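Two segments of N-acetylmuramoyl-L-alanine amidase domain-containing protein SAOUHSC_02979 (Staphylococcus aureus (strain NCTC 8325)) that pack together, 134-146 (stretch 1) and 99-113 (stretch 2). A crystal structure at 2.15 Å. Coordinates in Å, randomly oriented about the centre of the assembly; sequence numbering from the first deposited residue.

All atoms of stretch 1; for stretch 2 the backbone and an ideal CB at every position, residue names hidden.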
# COMPACT_ATOMS: atom_id res chain seq x y z
N SER A 134 -12.10 2.58 6.93
CA SER A 134 -12.18 1.22 6.46
C SER A 134 -13.64 0.86 6.29
O SER A 134 -14.49 1.37 7.00
CB SER A 134 -11.55 0.30 7.51
OG SER A 134 -11.54 -1.05 7.07
N ILE A 135 -13.91 -0.00 5.31
CA ILE A 135 -15.25 -0.55 5.10
C ILE A 135 -15.10 -2.04 4.85
O ILE A 135 -14.08 -2.49 4.35
CB ILE A 135 -16.02 0.09 3.92
CG1 ILE A 135 -15.30 -0.12 2.59
CG2 ILE A 135 -16.27 1.57 4.18
CD1 ILE A 135 -16.12 0.29 1.38
N ASN A 136 -16.13 -2.79 5.24
CA ASN A 136 -16.17 -4.21 5.03
C ASN A 136 -17.06 -4.44 3.80
O ASN A 136 -18.24 -4.09 3.81
CB ASN A 136 -16.78 -4.88 6.26
CG ASN A 136 -16.72 -6.39 6.20
OD1 ASN A 136 -17.74 -7.06 6.23
ND2 ASN A 136 -15.52 -6.94 6.10
N ALA A 137 -16.48 -5.00 2.73
CA ALA A 137 -17.23 -5.23 1.50
C ALA A 137 -16.92 -6.58 0.84
O ALA A 137 -15.87 -7.18 1.08
CB ALA A 137 -16.95 -4.10 0.52
N GLY A 138 -17.86 -7.02 -0.00
CA GLY A 138 -17.73 -8.27 -0.73
C GLY A 138 -16.88 -8.09 -1.97
O GLY A 138 -17.09 -7.17 -2.74
N PHE A 139 -15.90 -8.97 -2.15
CA PHE A 139 -15.02 -8.94 -3.30
C PHE A 139 -15.22 -10.19 -4.11
O PHE A 139 -15.58 -11.24 -3.57
CB PHE A 139 -13.55 -8.82 -2.87
CG PHE A 139 -13.16 -7.44 -2.43
CD1 PHE A 139 -13.40 -7.03 -1.13
CD2 PHE A 139 -12.53 -6.56 -3.31
CE1 PHE A 139 -13.03 -5.76 -0.71
CE2 PHE A 139 -12.14 -5.29 -2.89
CZ PHE A 139 -12.40 -4.88 -1.59
N ARG A 140 -14.99 -10.07 -5.41
CA ARG A 140 -15.16 -11.18 -6.32
C ARG A 140 -14.14 -12.27 -6.02
O ARG A 140 -12.96 -11.99 -5.84
CB ARG A 140 -15.05 -10.71 -7.77
CG ARG A 140 -16.07 -9.63 -8.12
CD ARG A 140 -16.09 -9.27 -9.60
NE ARG A 140 -17.03 -8.18 -9.86
CZ ARG A 140 -17.27 -7.62 -11.05
NH1 ARG A 140 -16.64 -8.05 -12.14
NH2 ARG A 140 -18.14 -6.62 -11.16
N LYS A 141 -14.64 -13.50 -5.92
CA LYS A 141 -13.84 -14.69 -5.64
C LYS A 141 -13.80 -15.50 -6.93
O LYS A 141 -14.84 -15.91 -7.44
CB LYS A 141 -14.50 -15.48 -4.52
CG LYS A 141 -13.81 -16.76 -4.08
CD LYS A 141 -14.65 -17.43 -3.00
CE LYS A 141 -14.09 -18.76 -2.56
NZ LYS A 141 -12.80 -18.60 -1.84
N TYR A 142 -12.60 -15.70 -7.48
CA TYR A 142 -12.42 -16.41 -8.74
C TYR A 142 -11.84 -17.79 -8.53
O TYR A 142 -11.17 -18.03 -7.52
CB TYR A 142 -11.48 -15.63 -9.64
CG TYR A 142 -11.88 -14.19 -9.88
CD1 TYR A 142 -11.41 -13.17 -9.06
CD2 TYR A 142 -12.69 -13.85 -10.96
CE1 TYR A 142 -11.75 -11.85 -9.30
CE2 TYR A 142 -13.04 -12.53 -11.20
CZ TYR A 142 -12.56 -11.53 -10.37
OH TYR A 142 -12.90 -10.22 -10.61
N PRO A 143 -12.07 -18.73 -9.48
CA PRO A 143 -11.47 -20.07 -9.36
C PRO A 143 -9.94 -20.03 -9.49
O PRO A 143 -9.25 -20.88 -8.93
CB PRO A 143 -12.07 -20.85 -10.54
CG PRO A 143 -13.24 -20.06 -11.00
CD PRO A 143 -12.98 -18.63 -10.63
N SER A 144 -9.43 -19.05 -10.24
CA SER A 144 -8.00 -18.87 -10.44
C SER A 144 -7.72 -17.45 -10.95
O SER A 144 -8.65 -16.67 -11.21
CB SER A 144 -7.47 -19.89 -11.45
OG SER A 144 -8.00 -19.66 -12.74
N THR A 145 -6.44 -17.10 -11.09
CA THR A 145 -6.07 -15.78 -11.59
C THR A 145 -6.39 -15.61 -13.08
O THR A 145 -6.37 -14.49 -13.58
CB THR A 145 -4.59 -15.47 -11.33
OG1 THR A 145 -3.77 -16.44 -11.97
CG2 THR A 145 -4.29 -15.48 -9.84
N LYS A 146 -6.67 -16.70 -13.77
CA LYS A 146 -7.07 -16.64 -15.18
C LYS A 146 -8.36 -15.81 -15.31
O LYS A 146 -8.43 -14.89 -16.13
CB LYS A 146 -7.29 -18.04 -15.75
CG LYS A 146 -7.69 -18.09 -17.22
CD LYS A 146 -7.88 -19.51 -17.74
CE LYS A 146 -9.11 -20.19 -17.15
NZ LYS A 146 -9.31 -21.56 -17.70
N UNK A 99 -4.08 -11.42 0.82
CA UNK A 99 -4.90 -12.61 1.01
C UNK A 99 -6.04 -12.66 -0.02
O UNK A 99 -6.54 -13.73 -0.34
CB UNK A 99 -5.47 -12.64 2.43
N UNK A 100 -6.42 -11.49 -0.52
CA UNK A 100 -7.45 -11.35 -1.55
C UNK A 100 -6.93 -11.82 -2.92
O UNK A 100 -7.72 -12.24 -3.77
CB UNK A 100 -7.92 -9.90 -1.63
N UNK A 101 -5.62 -11.73 -3.12
CA UNK A 101 -4.99 -12.11 -4.40
C UNK A 101 -4.52 -13.55 -4.51
O UNK A 101 -4.30 -14.02 -5.61
CB UNK A 101 -3.79 -11.20 -4.65
N UNK A 102 -4.30 -14.23 -3.39
CA UNK A 102 -3.86 -15.64 -3.47
C UNK A 102 -5.01 -16.60 -3.21
O UNK A 102 -6.16 -16.17 -3.01
CB UNK A 102 -2.73 -15.91 -2.47
N UNK A 103 -4.73 -17.90 -3.26
CA UNK A 103 -5.75 -18.92 -3.06
C UNK A 103 -6.45 -18.70 -1.72
O UNK A 103 -5.80 -18.35 -0.74
CB UNK A 103 -5.13 -20.32 -3.12
N UNK A 104 -7.77 -18.91 -1.65
CA UNK A 104 -8.61 -19.36 -2.78
C UNK A 104 -9.39 -18.22 -3.44
O UNK A 104 -10.35 -18.47 -4.15
CB UNK A 104 -9.59 -20.43 -2.30
N UNK A 105 -8.96 -16.97 -3.25
CA UNK A 105 -9.71 -15.82 -3.76
C UNK A 105 -9.27 -15.36 -5.15
O UNK A 105 -10.11 -15.01 -5.98
CB UNK A 105 -9.58 -14.65 -2.78
N UNK A 106 -7.96 -15.33 -5.39
CA UNK A 106 -7.38 -15.02 -6.71
C UNK A 106 -7.78 -13.67 -7.36
O UNK A 106 -7.64 -13.50 -8.57
CB UNK A 106 -7.77 -16.14 -7.67
N UNK A 107 -8.26 -12.72 -6.56
CA UNK A 107 -8.70 -11.41 -7.05
C UNK A 107 -7.48 -10.46 -7.03
O UNK A 107 -7.09 -9.94 -5.99
CB UNK A 107 -9.85 -10.86 -6.20
N UNK A 108 -6.90 -10.25 -8.21
CA UNK A 108 -5.70 -9.43 -8.35
C UNK A 108 -5.92 -7.94 -8.49
O UNK A 108 -4.97 -7.16 -8.29
CB UNK A 108 -4.91 -9.91 -9.57
N UNK A 109 -7.14 -7.53 -8.82
CA UNK A 109 -7.43 -6.11 -9.07
C UNK A 109 -8.32 -5.43 -8.05
O UNK A 109 -8.72 -4.28 -8.25
CB UNK A 109 -8.09 -5.97 -10.45
N UNK A 110 -8.62 -6.12 -6.96
CA UNK A 110 -9.49 -5.55 -5.93
C UNK A 110 -10.87 -5.17 -6.45
O UNK A 110 -11.42 -4.13 -6.08
CB UNK A 110 -8.82 -4.32 -5.32
N UNK A 111 -11.43 -6.01 -7.30
CA UNK A 111 -12.75 -5.76 -7.87
C UNK A 111 -13.81 -6.25 -6.90
O UNK A 111 -13.80 -7.41 -6.51
CB UNK A 111 -12.90 -6.44 -9.23
N UNK A 112 -14.71 -5.34 -6.52
CA UNK A 112 -15.81 -5.65 -5.59
C UNK A 112 -16.97 -6.39 -6.28
O UNK A 112 -17.07 -6.38 -7.50
CB UNK A 112 -16.33 -4.36 -4.96
N UNK A 113 -17.81 -7.03 -5.47
CA UNK A 113 -18.98 -7.77 -5.95
C UNK A 113 -18.80 -9.28 -5.84
O UNK A 113 -18.21 -9.78 -4.88
CB UNK A 113 -19.28 -7.39 -7.40

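Position 99 lies beyond reach of stretch 1; it is Ala 99. At 100 the CA-to-CB bond points toward stretch 1, with no atom of it within 5.5 Å of the ideal CB, so a longer apolar chain has room to reach the ring of Phe 139. Leucine or methionine would suit. Leu 100 sets CD2 4.1 Å from the centroid of the Phe 139 ring, over one face.

Positions 101, 102 and 103 point away or sideways, so many residues would do: Ala 101, Lys 102 and Ser 103.

At 104 the peptide bond before the residue is cis, which strongly favours proline, and the ideal CB sits 3.7 Å from Lys 141 NZ. Pro 104 CG lies 3.4 Å from Lys 141 NZ. At 105 the bond points sideways near Lys 141, so Asn, Asp or Gln could meet the ammonium. Asn 105 OD1 accepts from Lys 141 NZ at 3.2 Å, a water also joins the two, and its backbone O takes Tyr 142 N at 3.0 Å.

Position 106 has positive phi, which Gly or Asn tolerates best, yet its CB points toward stretch 1, 3.9 Å from Tyr 142 O, so a donor is attractive. His 106 ND1 donates to Tyr 142 O at 3.1 Å, while Ser 144 CA packs over the His 106 ring face, 3.7 Å from its centroid.

At 107 the ideal CB is 3.3 Å from Arg 140 O, and a short amide fits. Asn 107 ND2 donates weakly to Arg 140 O (2.9 Å) and well to 111 O (2.9 Å).

Position 108 has open space before it; Leu 108 extends CD2 to 4.0 Å from Thr 145 CG2. At 109 CA-to-CB points sideways with nothing of stretch 1 within 5.5 Å of the ideal CB, leaving the choice open; it is Phe 109. Positive phi at 110 favours glycine, and Gly 110 O lies at the Phe 139 ring edge.

At 111 CA-to-CB points sideways, the ideal CB 4.0 Å from Tyr 142 OH and 4.3 Å from Arg 140 CD; Ile, Val, Leu or Met would suit. Ile 111 lays CG2 over the guanidinium face, 3.5 Å from Arg 140 NE, and its O accepts Arg 140 N at 3.1 Å.

At 112, bridged to Phe 139, CA-to-CB points away overall, though the ideal CB is 3.7 Å from Gly 138 O; Lys, Met or Leu could cover the ring. Lys 112 CG lies over the face opposite Leu 100, and its O accepts Arg 140 NE at 3.0 Å. At 113 the backbone angles call for glycine; Gly 113 N donates to Gly 138 O at 2.8 Å.

Stretch 2 99-113: ALAKSPNHNLFGIKG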
# COMPACT_ATOMS: atom_id res chain seq x y z
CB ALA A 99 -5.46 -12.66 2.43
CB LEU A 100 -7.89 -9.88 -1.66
CG LEU A 100 -8.91 -9.50 -2.73
CD1 LEU A 100 -10.20 -10.30 -2.58
CD2 LEU A 100 -9.20 -8.01 -2.65
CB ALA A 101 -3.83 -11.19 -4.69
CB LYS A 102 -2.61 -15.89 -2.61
CG LYS A 102 -2.61 -15.31 -1.21
CD LYS A 102 -1.20 -15.39 -0.64
CE LYS A 102 -1.13 -14.79 0.75
NZ LYS A 102 0.28 -14.62 1.20
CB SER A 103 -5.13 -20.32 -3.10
OG SER A 103 -6.09 -21.32 -2.83
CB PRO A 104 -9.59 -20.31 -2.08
CG PRO A 104 -9.78 -19.67 -0.75
CD PRO A 104 -8.44 -19.13 -0.36
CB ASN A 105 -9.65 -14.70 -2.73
CG ASN A 105 -10.25 -15.12 -1.40
OD1 ASN A 105 -11.30 -15.76 -1.36
ND2 ASN A 105 -9.59 -14.76 -0.32
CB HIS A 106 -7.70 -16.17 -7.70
CG HIS A 106 -7.28 -17.53 -7.22
ND1 HIS A 106 -8.17 -18.46 -6.74
CD2 HIS A 106 -6.06 -18.12 -7.18
CE1 HIS A 106 -7.52 -19.57 -6.42
NE2 HIS A 106 -6.24 -19.39 -6.68
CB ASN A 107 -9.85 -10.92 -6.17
CG ASN A 107 -10.50 -9.64 -6.67
OD1 ASN A 107 -9.96 -8.91 -7.50
ND2 ASN A 107 -11.69 -9.36 -6.15
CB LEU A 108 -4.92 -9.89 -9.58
CG LEU A 108 -4.51 -11.34 -9.66
CD1 LEU A 108 -3.71 -11.53 -10.93
CD2 LEU A 108 -3.71 -11.75 -8.43
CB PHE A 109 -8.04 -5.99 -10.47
CG PHE A 109 -7.13 -6.48 -11.54
CD1 PHE A 109 -7.10 -7.83 -11.86
CD2 PHE A 109 -6.28 -5.62 -12.19
CE1 PHE A 109 -6.24 -8.30 -12.83
CE2 PHE A 109 -5.42 -6.09 -13.16
CZ PHE A 109 -5.39 -7.43 -13.47
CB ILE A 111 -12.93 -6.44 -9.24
CG1 ILE A 111 -11.79 -6.05 -10.18
CG2 ILE A 111 -14.28 -6.06 -9.87
CD1 ILE A 111 -11.85 -6.72 -11.54
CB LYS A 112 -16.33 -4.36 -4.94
CG LYS A 112 -15.35 -3.73 -3.95
CD LYS A 112 -15.77 -2.32 -3.52
CE LYS A 112 -17.10 -2.30 -2.79
NZ LYS A 112 -17.47 -0.92 -2.34
O HOH W 1 -12.97 -17.15 0.45
O HOH W 2 -10.09 -9.24 -10.61
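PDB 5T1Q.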